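Local coordinates for protein Exo-poly-alpha-D-galacturonosidase (Thermotoga maritima, PDB 3JUR) that probably hydrolyses polygalacturonate from chain ends, acting as a hyperthermoactive exopolygalacturonase of glycosyl hydrolase family 28, at residues I74-N79 and V125-S130; S114-A119 and L188-V193; Y118-E123 and Q194-R199; I216-S221 and E244-M249. All coordinates share one frame; numbering follows the deposited sequence.

Interaction 1: I74-N79 and V125-S130; sequences IHLKSN and VAITGS
The apolar part of this contact rests on L76 and V125, which cross obliquely. L76 CB heads toward strand 125-128, and its tip, CD1, lies 3.6 Å from V125 CG1; the same methyl reaches I127 CG1 more loosely, at 4.3 Å. With CG1 anti to its backbone N (chi1 175°), V125 turns CG1 to the leucine and CG2 to the backbone of 77-78, 3.4 Å from K77 O and 4.0 Å from S78 CA. An alanine in place of V125 would lose both methyls and would probably loosen the packing against L76 CD1 and over the K77-S78 peptide. The polar side chains of 74-79 find their partners outside this pair: K77 NZ forms a salt bridge with E52 on helix 44-57, S78 OG bonds to E123 N and N79 OD1 to N124 ND2. The touching parts run 117° apart, not as paired strands, and side chains make the contact. L76, V125 and I127 form its buried, apolar side, with V125 and I127 also on F195, while K77, S78 and N79 lie toward the outside. Different faces converge here, as in the parallel beta-helix of family 28 glycosidases.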
loop_
_atom_site.group_PDB
_atom_site.type_symbol
_atom_site.label_atom_id
_atom_site.label_comp_id
_atom_site.label_asym_id
_atom_site.label_seq_id
_atom_site.Cartn_x
_atom_site.Cartn_y
_atom_site.Cartn_z
ATOM N N ILE D 74 -35.213 -28.139 34.341
ATOM C CA ILE D 74 -35.170 -27.479 35.647
ATOM C C ILE D 74 -35.917 -26.161 35.551
ATOM O O ILE D 74 -35.620 -25.336 34.678
ATOM C CB ILE D 74 -33.705 -27.216 36.101
ATOM C CG1 ILE D 74 -32.977 -28.538 36.381
ATOM C CG2 ILE D 74 -33.657 -26.291 37.320
ATOM C CD1 ILE D 74 -31.464 -28.408 36.417
ATOM N N HIS D 75 -36.891 -25.973 36.436
ATOM C CA HIS D 75 -37.656 -24.730 36.486
ATOM C C HIS D 75 -37.234 -23.869 37.670
ATOM O O HIS D 75 -37.475 -24.218 38.825
ATOM C CB HIS D 75 -39.164 -25.017 36.503
ATOM C CG HIS D 75 -39.709 -25.434 35.171
ATOM N ND1 HIS D 75 -41.053 -25.641 34.946
ATOM C CD2 HIS D 75 -39.089 -25.668 33.988
ATOM C CE1 HIS D 75 -41.238 -26.000 33.688
ATOM N NE2 HIS D 75 -40.061 -26.023 33.085
ATOM N N LEU D 76 -36.572 -22.757 37.368
ATOM C CA LEU D 76 -36.126 -21.825 38.393
ATOM C C LEU D 76 -37.286 -20.949 38.862
ATOM O O LEU D 76 -38.308 -20.840 38.187
ATOM C CB LEU D 76 -34.965 -20.969 37.875
ATOM C CG LEU D 76 -33.683 -21.723 37.502
ATOM C CD1 LEU D 76 -32.755 -20.862 36.653
ATOM C CD2 LEU D 76 -32.955 -22.252 38.737
ATOM N N LYS D 77 -37.137 -20.360 40.043
ATOM C CA LYS D 77 -38.089 -19.375 40.543
ATOM C C LYS D 77 -37.302 -18.129 40.931
ATOM O O LYS D 77 -36.071 -18.152 40.919
ATOM C CB LYS D 77 -38.891 -19.935 41.725
ATOM C CG LYS D 77 -39.733 -21.164 41.374
ATOM C CD LYS D 77 -40.559 -21.656 42.542
ATOM C CE LYS D 77 -41.223 -22.983 42.206
ATOM N NZ LYS D 77 -42.310 -23.314 43.165
ATOM N N SER D 78 -38.006 -17.044 41.244
ATOM C CA SER D 78 -37.375 -15.797 41.680
ATOM C C SER D 78 -36.447 -15.983 42.883
ATOM O O SER D 78 -36.741 -16.776 43.784
ATOM C CB SER D 78 -38.444 -14.756 42.014
ATOM O OG SER D 78 -39.004 -14.209 40.836
ATOM N N ASN D 79 -35.331 -15.249 42.880
ATOM C CA ASN D 79 -34.367 -15.227 43.999
ATOM C C ASN D 79 -33.557 -16.510 44.175
ATOM O O ASN D 79 -33.044 -16.792 45.268
ATOM C CB ASN D 79 -35.052 -14.829 45.319
ATOM C CG ASN D 79 -35.754 -13.493 45.229
ATOM O OD1 ASN D 79 -35.149 -12.480 44.864
ATOM N ND2 ASN D 79 -37.036 -13.482 45.553
ATOM N N VAL D 125 -32.425 -13.996 39.324
ATOM C CA VAL D 125 -32.151 -15.401 39.062
ATOM C C VAL D 125 -30.734 -15.538 38.506
ATOM O O VAL D 125 -30.326 -14.759 37.647
ATOM C CB VAL D 125 -33.210 -16.012 38.106
ATOM C CG1 VAL D 125 -32.856 -17.448 37.747
ATOM C CG2 VAL D 125 -34.597 -15.979 38.751
ATOM N N ALA D 126 -29.974 -16.505 39.018
ATOM C CA ALA D 126 -28.579 -16.665 38.604
ATOM C C ALA D 126 -28.186 -18.116 38.364
ATOM O O ALA D 126 -28.690 -19.026 39.025
ATOM C CB ALA D 126 -27.643 -16.027 39.624
ATOM N N ILE D 127 -27.295 -18.320 37.393
ATOM C CA ILE D 127 -26.633 -19.607 37.200
ATOM C C ILE D 127 -25.127 -19.365 37.292
ATOM O O ILE D 127 -24.561 -18.640 36.476
ATOM C CB ILE D 127 -27.012 -20.254 35.853
ATOM C CG1 ILE D 127 -28.522 -20.540 35.802
ATOM C CG2 ILE D 127 -26.196 -21.527 35.615
ATOM C CD1 ILE D 127 -29.066 -20.771 34.389
ATOM N N THR D 128 -24.492 -19.958 38.299
ATOM C CA THR D 128 -23.089 -19.676 38.611
ATOM C C THR D 128 -22.306 -20.984 38.782
ATOM O O THR D 128 -22.885 -22.073 38.703
ATOM C CB THR D 128 -22.944 -18.804 39.898
ATOM O OG1 THR D 128 -23.295 -19.575 41.054
ATOM C CG2 THR D 128 -23.838 -17.568 39.841
ATOM N N GLY D 129 -21.000 -20.873 39.015
ATOM C CA GLY D 129 -20.152 -22.039 39.259
ATOM C C GLY D 129 -19.321 -22.402 38.049
ATOM O O GLY D 129 -19.479 -21.817 36.988
ATOM N N SER D 130 -18.441 -23.381 38.201
ATOM C CA SER D 130 -17.533 -23.755 37.125
ATOM C C SER D 130 -17.846 -25.136 36.543
ATOM O O SER D 130 -16.991 -25.755 35.905
ATOM C CB SER D 130 -16.093 -23.717 37.628
ATOM O OG SER D 130 -15.926 -24.689 38.648
#

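Interaction 2: S114-A119 and L188-V193; sequences SPLVYA and LRPSFV
Two hydrogen bonds hold the hydroxyl oxygen of S114: it donates to P115 O, 2.7 Å away and on a lone pair of that carbonyl, and it pairs with H75 NE2 from the preceding turn of the parallel beta-helix. OG stands anti to the backbone N (chi1 175°), which directs it to that side. Across the segments, neighbouring coils of the beta-helix run almost in the same direction, 20° apart, and the main bond is V117 N to F192 O, 3.0 Å long, nearly straight at 173° and lying in the carbonyl plane. One residue earlier, L116 N makes a weak bond to S191 O. S191 O also receives a CA-H...O contact from P115 CA, at 3.2 Å. V117 and V193 form the parallel bridge at the start of the strands, and V193 CA approaches V117 O as a CA-H...O contact while V193 CG2 packs against V117 CB on the same face. At the other end P190 CB rests on S114 O, 3.4 Å away. The S191 hydroxyl bonds to H217 ND1, linking this coil to the next. All touching residues are buried. L116 and F192 cross at about a right angle: with CG of F192 anti to its backbone N, the ring lies beneath L116 CD1, a CH-pi contact in which the methyl stands 3.7 Å above the ring plane, over its centre.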
loop_
_atom_site.group_PDB
_atom_site.type_symbol
_atom_site.label_atom_id
_atom_site.label_comp_id
_atom_site.label_asym_id
_atom_site.label_seq_id
_atom_site.Cartn_x
_atom_site.Cartn_y
_atom_site.Cartn_z
ATOM N N SER D 114 -40.648 -27.602 27.178
ATOM C CA SER D 114 -39.891 -26.759 28.098
ATOM C C SER D 114 -38.423 -26.638 27.681
ATOM O O SER D 114 -37.802 -27.637 27.311
ATOM C CB SER D 114 -39.973 -27.323 29.519
ATOM O OG SER D 114 -39.143 -26.587 30.407
ATOM N N PRO D 115 -37.862 -25.413 27.735
ATOM C CA PRO D 115 -36.400 -25.300 27.693
ATOM C C PRO D 115 -35.792 -26.110 28.844
ATOM O O PRO D 115 -36.473 -26.353 29.847
ATOM C CB PRO D 115 -36.163 -23.806 27.904
ATOM C CG PRO D 115 -37.373 -23.170 27.345
ATOM C CD PRO D 115 -38.508 -24.089 27.713
ATOM N N LEU D 116 -34.533 -26.526 28.697
ATOM C CA LEU D 116 -33.893 -27.407 29.679
ATOM C C LEU D 116 -33.709 -26.714 31.036
ATOM O O LEU D 116 -33.876 -27.332 32.083
ATOM C CB LEU D 116 -32.568 -27.987 29.148
ATOM C CG LEU D 116 -32.403 -28.417 27.676
ATOM C CD1 LEU D 116 -31.154 -29.276 27.517
ATOM C CD2 LEU D 116 -33.600 -29.122 27.065
ATOM N N VAL D 117 -33.360 -25.432 31.008
ATOM C CA VAL D 117 -33.375 -24.598 32.213
ATOM C C VAL D 117 -34.300 -23.422 31.904
ATOM O O VAL D 117 -34.095 -22.707 30.926
ATOM C CB VAL D 117 -31.955 -24.098 32.602
ATOM C CG1 VAL D 117 -32.000 -23.339 33.917
ATOM C CG2 VAL D 117 -30.982 -25.259 32.710
ATOM N N TYR D 118 -35.326 -23.241 32.725
ATOM C CA TYR D 118 -36.422 -22.329 32.397
ATOM C C TYR D 118 -36.836 -21.449 33.569
ATOM O O TYR D 118 -37.063 -21.938 34.689
ATOM C CB TYR D 118 -37.620 -23.146 31.885
ATOM C CG TYR D 118 -38.849 -22.362 31.428
ATOM C CD1 TYR D 118 -38.799 -21.521 30.311
ATOM C CD2 TYR D 118 -40.073 -22.505 32.090
ATOM C CE1 TYR D 118 -39.927 -20.824 29.877
ATOM C CE2 TYR D 118 -41.210 -21.815 31.669
ATOM C CZ TYR D 118 -41.129 -20.977 30.561
ATOM O OH TYR D 118 -42.250 -20.295 30.145
ATOM N N ALA D 119 -36.937 -20.151 33.296
ATOM C CA ALA D 119 -37.546 -19.197 34.224
ATOM C C ALA D 119 -38.527 -18.298 33.474
ATOM O O ALA D 119 -38.194 -17.748 32.424
ATOM C CB ALA D 119 -36.477 -18.361 34.921
ATOM N N LEU D 188 -40.539 -29.278 17.031
ATOM C CA LEU D 188 -39.838 -28.028 17.303
ATOM C C LEU D 188 -39.015 -28.157 18.587
ATOM O O LEU D 188 -39.578 -28.239 19.690
ATOM C CB LEU D 188 -40.836 -26.868 17.411
ATOM C CG LEU D 188 -41.815 -26.659 16.243
ATOM C CD1 LEU D 188 -42.865 -25.616 16.606
ATOM C CD2 LEU D 188 -41.078 -26.266 14.959
ATOM N N ARG D 189 -37.691 -28.193 18.431
ATOM C CA ARG D 189 -36.751 -28.270 19.561
ATOM C C ARG D 189 -36.879 -27.078 20.512
ATOM O O ARG D 189 -37.233 -25.981 20.085
ATOM C CB ARG D 189 -35.309 -28.332 19.060
ATOM C CG ARG D 189 -34.915 -29.624 18.365
ATOM C CD ARG D 189 -33.639 -29.384 17.571
ATOM N NE ARG D 189 -33.869 -28.517 16.415
ATOM C CZ ARG D 189 -32.941 -27.748 15.846
ATOM N NH1 ARG D 189 -31.698 -27.707 16.322
ATOM N NH2 ARG D 189 -33.261 -27.005 14.798
ATOM N N PRO D 190 -36.599 -27.294 21.809
ATOM C CA PRO D 190 -36.604 -26.197 22.773
ATOM C C PRO D 190 -35.225 -25.529 22.877
ATOM O O PRO D 190 -34.222 -26.135 22.491
ATOM C CB PRO D 190 -36.946 -26.905 24.079
ATOM C CG PRO D 190 -36.338 -28.262 23.930
ATOM C CD PRO D 190 -36.437 -28.608 22.471
ATOM N N SER D 191 -35.186 -24.293 23.379
ATOM C CA SER D 191 -33.926 -23.638 23.750
ATOM C C SER D 191 -33.288 -24.390 24.927
ATOM O O SER D 191 -33.966 -25.161 25.617
ATOM C CB SER D 191 -34.168 -22.177 24.136
ATOM O OG SER D 191 -34.547 -21.384 23.020
ATOM N N PHE D 192 -31.992 -24.185 25.146
ATOM C CA PHE D 192 -31.315 -24.789 26.290
ATOM C C PHE D 192 -31.658 -24.004 27.569
ATOM O O PHE D 192 -32.487 -24.441 28.361
ATOM C CB PHE D 192 -29.799 -24.858 26.060
ATOM C CG PHE D 192 -29.069 -25.828 26.962
ATOM C CD1 PHE D 192 -28.032 -26.606 26.452
ATOM C CD2 PHE D 192 -29.399 -25.960 28.313
ATOM C CE1 PHE D 192 -27.339 -27.499 27.269
ATOM C CE2 PHE D 192 -28.708 -26.844 29.140
ATOM C CZ PHE D 192 -27.677 -27.621 28.614
ATOM N N VAL D 193 -31.026 -22.846 27.753
ATOM C CA VAL D 193 -31.301 -21.988 28.905
ATOM C C VAL D 193 -32.163 -20.808 28.448
ATOM O O VAL D 193 -31.764 -20.047 27.566
ATOM C CB VAL D 193 -29.981 -21.476 29.571
ATOM C CG1 VAL D 193 -30.280 -20.586 30.778
ATOM C CG2 VAL D 193 -29.071 -22.638 29.971
#

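Interaction 3: Y118-E123 and Q194-R199; sequences YALDCE and QFYRCR
At Q194 the parallel ladder takes up A119 N on Q194 O, while the side chain runs extended beside Y118, its OE1 at the edge of that ring and hydrogen-bonded to T103 OG1. F195 faces the other way, its CD1 4.0 Å from A119 CB. Y196 returns to the side of Q194: its N donates to A119 O at 2.7 Å, its O accepts D121 N nearly along the C=O axis, and L120 CD1 packs on its CB. R197 and D121 both adopt left-handed backbone conformations (phi 54° and 58°), so the two coils turn their corner in step. Their side chains run alongside one another, and the bent R197 chain grips D121 side-on: NE meets OD1 at 2.8 Å and NH2 meets OD2 at 2.9 Å, each on a syn lone pair, with the two planes only 14° apart. C198 follows with SG 4.0 Å from C122 CB and weakly accepting C122 N. R199 resumes the ladder with its N bonded to C122 O. Its guanidinium takes E123 differently, for OE2 lies over one face, 3.0 Å from NH2, an attraction of charges without an N-H aimed at it. An alanine replacing E123 would lose this carboxylate and would probably leave R199 less firmly placed. Strand 117-120 is flanked by strand 68-75 through Y118, and strand 193-196 by strand 216-219 through F195, while the F195 side chain reaches inward to strands 125-128 and 201-204.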
loop_
_atom_site.group_PDB
_atom_site.type_symbol
_atom_site.label_atom_id
_atom_site.label_comp_id
_atom_site.label_asym_id
_atom_site.label_seq_id
_atom_site.Cartn_x
_atom_site.Cartn_y
_atom_site.Cartn_z
ATOM N N TYR D 118 -35.326 -23.241 32.725
ATOM C CA TYR D 118 -36.422 -22.329 32.397
ATOM C C TYR D 118 -36.836 -21.449 33.569
ATOM O O TYR D 118 -37.063 -21.938 34.689
ATOM C CB TYR D 118 -37.620 -23.146 31.885
ATOM C CG TYR D 118 -38.849 -22.362 31.428
ATOM C CD1 TYR D 118 -38.799 -21.521 30.311
ATOM C CD2 TYR D 118 -40.073 -22.505 32.090
ATOM C CE1 TYR D 118 -39.927 -20.824 29.877
ATOM C CE2 TYR D 118 -41.210 -21.815 31.669
ATOM C CZ TYR D 118 -41.129 -20.977 30.561
ATOM O OH TYR D 118 -42.250 -20.295 30.145
ATOM N N ALA D 119 -36.937 -20.151 33.296
ATOM C CA ALA D 119 -37.546 -19.197 34.224
ATOM C C ALA D 119 -38.527 -18.298 33.474
ATOM O O ALA D 119 -38.194 -17.748 32.424
ATOM C CB ALA D 119 -36.477 -18.361 34.921
ATOM N N LEU D 120 -39.733 -18.155 34.016
ATOM C CA LEU D 120 -40.757 -17.307 33.412
ATOM C C LEU D 120 -41.237 -16.270 34.417
ATOM O O LEU D 120 -41.634 -16.625 35.525
ATOM C CB LEU D 120 -41.942 -18.155 32.927
ATOM C CG LEU D 120 -43.227 -17.418 32.519
ATOM C CD1 LEU D 120 -43.029 -16.609 31.234
ATOM C CD2 LEU D 120 -44.393 -18.392 32.377
ATOM N N ASP D 121 -41.202 -14.998 34.022
ATOM C CA ASP D 121 -41.687 -13.884 34.858
ATOM C C ASP D 121 -40.980 -13.804 36.218
ATOM O O ASP D 121 -41.575 -13.407 37.223
ATOM C CB ASP D 121 -43.216 -13.963 35.044
ATOM C CG ASP D 121 -43.987 -13.612 33.779
ATOM O OD1 ASP D 121 -43.583 -12.660 33.068
ATOM O OD2 ASP D 121 -45.007 -14.283 33.502
ATOM N N CYS D 122 -39.712 -14.194 36.237
ATOM C CA CYS D 122 -38.931 -14.254 37.468
ATOM C C CYS D 122 -38.020 -13.044 37.624
ATOM O O CYS D 122 -37.714 -12.340 36.655
ATOM C CB CYS D 122 -38.091 -15.533 37.503
ATOM S SG CYS D 122 -39.045 -17.057 37.707
ATOM N N GLU D 123 -37.566 -12.839 38.855
ATOM C CA GLU D 123 -36.705 -11.727 39.205
ATOM C C GLU D 123 -35.545 -12.256 40.050
ATOM O O GLU D 123 -35.745 -13.151 40.876
ATOM C CB GLU D 123 -37.527 -10.725 40.004
ATOM C CG GLU D 123 -36.859 -9.407 40.317
ATOM C CD GLU D 123 -37.783 -8.487 41.099
ATOM O OE1 GLU D 123 -38.457 -8.967 42.040
ATOM O OE2 GLU D 123 -37.837 -7.286 40.767
ATOM N N GLN D 194 -33.349 -20.668 29.035
ATOM C CA GLN D 194 -34.262 -19.598 28.643
ATOM C C GLN D 194 -34.821 -18.858 29.848
ATOM O O GLN D 194 -35.380 -19.462 30.760
ATOM C CB GLN D 194 -35.396 -20.126 27.748
ATOM C CG GLN D 194 -36.238 -19.026 27.074
ATOM C CD GLN D 194 -37.271 -19.577 26.095
ATOM O OE1 GLN D 194 -38.321 -20.088 26.491
ATOM N NE2 GLN D 194 -36.975 -19.466 24.805
ATOM N N PHE D 195 -34.618 -17.544 29.846
ATOM C CA PHE D 195 -35.247 -16.635 30.792
ATOM C C PHE D 195 -36.302 -15.868 30.012
ATOM O O PHE D 195 -35.979 -15.152 29.059
ATOM C CB PHE D 195 -34.214 -15.659 31.374
ATOM C CG PHE D 195 -33.063 -16.335 32.068
ATOM C CD1 PHE D 195 -33.160 -16.698 33.410
ATOM C CD2 PHE D 195 -31.878 -16.613 31.378
ATOM C CE1 PHE D 195 -32.103 -17.337 34.061
ATOM C CE2 PHE D 195 -30.813 -17.249 32.021
ATOM C CZ PHE D 195 -30.932 -17.616 33.367
ATOM N N TYR D 196 -37.559 -16.030 30.404
ATOM C CA TYR D 196 -38.675 -15.401 29.695
ATOM C C TYR D 196 -39.321 -14.311 30.548
ATOM O O TYR D 196 -39.864 -14.590 31.625
ATOM C CB TYR D 196 -39.711 -16.451 29.281
ATOM C CG TYR D 196 -40.335 -16.169 27.939
ATOM C CD1 TYR D 196 -39.879 -16.817 26.786
ATOM C CD2 TYR D 196 -41.364 -15.238 27.812
ATOM C CE1 TYR D 196 -40.445 -16.551 25.539
ATOM C CE2 TYR D 196 -41.939 -14.966 26.576
ATOM C CZ TYR D 196 -41.479 -15.623 25.445
ATOM O OH TYR D 196 -42.045 -15.339 24.226
ATOM N N ARG D 197 -39.242 -13.073 30.057
ATOM C CA ARG D 197 -39.755 -11.883 30.747
ATOM C C ARG D 197 -39.195 -11.756 32.173
ATOM O O ARG D 197 -39.947 -11.607 33.144
ATOM C CB ARG D 197 -41.292 -11.855 30.752
ATOM C CG ARG D 197 -41.955 -11.932 29.377
ATOM C CD ARG D 197 -43.444 -11.586 29.469
ATOM N NE ARG D 197 -44.189 -12.524 30.310
ATOM C CZ ARG D 197 -45.255 -13.222 29.919
ATOM N NH1 ARG D 197 -45.735 -13.092 28.688
ATOM N NH2 ARG D 197 -45.859 -14.043 30.769
ATOM N N CYS D 198 -37.871 -11.825 32.287
ATOM C CA CYS D 198 -37.215 -11.793 33.588
ATOM C C CYS D 198 -36.437 -10.502 33.801
ATOM O O CYS D 198 -36.051 -9.836 32.844
ATOM C CB CYS D 198 -36.281 -12.995 33.749
ATOM S SG CYS D 198 -37.118 -14.577 33.759
ATOM N N ARG D 199 -36.215 -10.170 35.069
ATOM C CA ARG D 199 -35.410 -9.026 35.478
ATOM C C ARG D 199 -34.271 -9.499 36.370
ATOM O O ARG D 199 -34.472 -10.376 37.213
ATOM C CB ARG D 199 -36.271 -8.033 36.264
ATOM C CG ARG D 199 -36.601 -6.749 35.523
ATOM C CD ARG D 199 -37.561 -5.857 36.323
ATOM N NE ARG D 199 -37.092 -5.590 37.685
ATOM C CZ ARG D 199 -37.660 -4.730 38.536
ATOM N NH1 ARG D 199 -38.725 -4.021 38.176
ATOM N NH2 ARG D 199 -37.154 -4.570 39.755
#

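Interaction 4: I216-S221 and E244-M249; sequences IHPVLS and ESCKYM. Unlike the reference sequence in segment 216-221: I216 (reference Val).
H217 and E244 meet obliquely, ring and carboxylate planes 35° apart. CG of H217 is anti to its backbone N (chi1 -169°), which brings NE2 to the carboxylate; NE2 donates to E244 OE2 at 2.8 Å, with the oxygen near the ring plane and using its anti lone pair. V219 CG2, from the same strand, covers one ring face near its rim. ND1 bonds to S191 OG, so both ring nitrogens are engaged, and the nearby carboxylate would be expected to favour a protonated imidazole. The other carboxylate oxygen, OE1, has a long, weak ion pair with R104 NH1 and a weak hydrogen bond from G268 N. P218 and M249 cross at about a right angle, the proline CG against the methionine CE at 4.0 Å, and P218 CB lies 3.8 Å from C246 SG. L220 and S245 share left-handed backbone conformations, and L220 CD2 presses on S245 CB at 3.5 Å, a corner repeated in successive coils of the parallel beta-helix. Backbone bonds hold this register: E244 N to P218 O, L220 N to E244 O, and K247 N to S221 O, 3.0 Å. S221 N is weakly bonded to C246 SG, while its OG donates to V219 O from above the carbonyl plane. Strand 216-219 pairs on its other side with strand 193-196, V219 bonding to F195 and R197; M249 packs inward on V224 and I226 of strand 224-233, and L220 touches R104 of strand 103-105.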
loop_
_atom_site.group_PDB
_atom_site.type_symbol
_atom_site.label_atom_id
_atom_site.label_comp_id
_atom_site.label_asym_id
_atom_site.label_seq_id
_atom_site.Cartn_x
_atom_site.Cartn_y
_atom_site.Cartn_z
ATOM N N ILE D 216 -28.110 -20.015 25.068
ATOM C CA ILE D 216 -28.597 -19.059 26.064
ATOM C C ILE D 216 -29.562 -18.058 25.436
ATOM O O ILE D 216 -29.173 -17.244 24.582
ATOM C CB ILE D 216 -27.450 -18.345 26.788
ATOM C CG1 ILE D 216 -26.587 -19.383 27.520
ATOM C CG2 ILE D 216 -28.010 -17.300 27.758
ATOM C CD1 ILE D 216 -25.541 -18.799 28.435
ATOM N N HIS D 217 -30.817 -18.119 25.877
ATOM C CA HIS D 217 -31.901 -17.410 25.204
ATOM C C HIS D 217 -32.736 -16.551 26.160
ATOM O O HIS D 217 -33.824 -16.960 26.569
ATOM C CB HIS D 217 -32.768 -18.420 24.427
ATOM C CG HIS D 217 -33.760 -17.797 23.492
ATOM N ND1 HIS D 217 -34.846 -18.487 22.996
ATOM C CD2 HIS D 217 -33.838 -16.549 22.970
ATOM C CE1 HIS D 217 -35.548 -17.694 22.209
ATOM N NE2 HIS D 217 -34.957 -16.511 22.176
ATOM N N PRO D 218 -32.221 -15.356 26.531
ATOM C CA PRO D 218 -33.056 -14.437 27.299
ATOM C C PRO D 218 -34.045 -13.731 26.379
ATOM O O PRO D 218 -33.667 -13.273 25.289
ATOM C CB PRO D 218 -32.052 -13.439 27.894
ATOM C CG PRO D 218 -30.851 -13.510 27.027
ATOM C CD PRO D 218 -30.881 -14.796 26.250
ATOM N N VAL D 219 -35.299 -13.657 26.816
ATOM C CA VAL D 219 -36.377 -13.098 26.007
ATOM C C VAL D 219 -37.135 -12.073 26.832
ATOM O O VAL D 219 -37.519 -12.348 27.971
ATOM C CB VAL D 219 -37.372 -14.195 25.523
ATOM C CG1 VAL D 219 -38.449 -13.600 24.614
ATOM C CG2 VAL D 219 -36.642 -15.332 24.812
ATOM N N LEU D 220 -37.342 -10.896 26.250
ATOM C CA LEU D 220 -38.130 -9.820 26.865
ATOM C C LEU D 220 -37.659 -9.539 28.288
ATOM O O LEU D 220 -38.452 -9.237 29.190
ATOM C CB LEU D 220 -39.625 -10.145 26.809
ATOM C CG LEU D 220 -40.273 -10.147 25.423
ATOM C CD1 LEU D 220 -41.599 -10.889 25.452
ATOM C CD2 LEU D 220 -40.462 -8.719 24.918
ATOM N N SER D 221 -36.345 -9.641 28.463
ATOM C CA SER D 221 -35.711 -9.545 29.764
ATOM C C SER D 221 -34.878 -8.276 29.882
ATOM O O SER D 221 -34.434 -7.705 28.877
ATOM C CB SER D 221 -34.845 -10.780 30.023
ATOM O OG SER D 221 -35.663 -11.924 30.204
ATOM N N GLU D 244 -33.080 -11.662 22.844
ATOM C CA GLU D 244 -34.282 -11.401 22.061
ATOM C C GLU D 244 -35.256 -10.462 22.776
ATOM O O GLU D 244 -35.833 -10.825 23.803
ATOM C CB GLU D 244 -34.966 -12.716 21.650
ATOM C CG GLU D 244 -36.122 -12.511 20.682
ATOM C CD GLU D 244 -36.443 -13.724 19.827
ATOM O OE1 GLU D 244 -37.068 -13.510 18.765
ATOM O OE2 GLU D 244 -36.091 -14.878 20.193
ATOM N N SER D 245 -35.436 -9.271 22.202
ATOM C CA SER D 245 -36.199 -8.160 22.802
ATOM C C SER D 245 -35.736 -7.825 24.227
ATOM O O SER D 245 -36.549 -7.522 25.100
ATOM C CB SER D 245 -37.712 -8.407 22.748
ATOM O OG SER D 245 -38.205 -8.321 21.426
ATOM N N CYS D 246 -34.426 -7.892 24.444
ATOM C CA CYS D 246 -33.825 -7.592 25.742
ATOM C C CYS D 246 -33.280 -6.173 25.803
ATOM O O CYS D 246 -32.910 -5.595 24.779
ATOM C CB CYS D 246 -32.716 -8.595 26.060
ATOM S SG CYS D 246 -33.357 -10.237 26.383
ATOM N N LYS D 247 -33.235 -5.626 27.011
ATOM C CA LYS D 247 -32.765 -4.263 27.247
ATOM C C LYS D 247 -31.756 -4.252 28.402
ATOM O O LYS D 247 -32.018 -4.830 29.455
ATOM C CB LYS D 247 -33.953 -3.344 27.573
ATOM C CG LYS D 247 -33.613 -1.858 27.581
ATOM C CD LYS D 247 -34.838 -0.985 27.844
ATOM C CE LYS D 247 -34.451 0.489 27.910
ATOM N NZ LYS D 247 -35.622 1.410 28.027
ATOM N N TYR D 248 -30.622 -3.583 28.197
ATOM C CA TYR D 248 -29.533 -3.502 29.183
ATOM C C TYR D 248 -28.952 -4.873 29.486
ATOM O O TYR D 248 -29.344 -5.544 30.453
ATOM C CB TYR D 248 -29.965 -2.805 30.483
ATOM C CG TYR D 248 -30.464 -1.397 30.302
ATOM C CD1 TYR D 248 -29.650 -0.416 29.746
ATOM C CD2 TYR D 248 -31.746 -1.033 30.721
ATOM C CE1 TYR D 248 -30.106 0.892 29.582
ATOM C CE2 TYR D 248 -32.210 0.271 30.569
ATOM C CZ TYR D 248 -31.385 1.226 29.992
ATOM O OH TYR D 248 -31.830 2.517 29.828
ATOM N N MET D 249 -28.024 -5.285 28.636
ATOM C CA MET D 249 -27.389 -6.578 28.756
ATOM C C MET D 249 -25.892 -6.445 28.543
ATOM O O MET D 249 -25.439 -5.663 27.692
ATOM C CB MET D 249 -27.993 -7.557 27.749
ATOM C CG MET D 249 -27.422 -8.963 27.798
ATOM S SD MET D 249 -28.482 -10.112 26.903
ATOM C CE MET D 249 -27.432 -11.541 26.817
#

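In the fold
The four contacts follow successive coils of one parallel beta-helix. Strands 68-75, 117-120, 193-196 and 216-219 are neighbours in turn, and segment 244-249 adds one coil. Interactions 2 and 3 start from the same strand, 117-120, share Y118 and A119, and lie about 12 Å apart between centres; the centre of interaction 3 is about 10 Å from those of 1 and 4. Interactions 1 and 4 do not touch, their nearest atoms about 7 Å apart. Along the chain the segments of interaction 1 alternate with those of 2 and 3, whereas interaction 4 opens after the others close. Interaction 1 links different faces across the interior, while 2, 3 and 4 join adjacent coils, together tying core to coils.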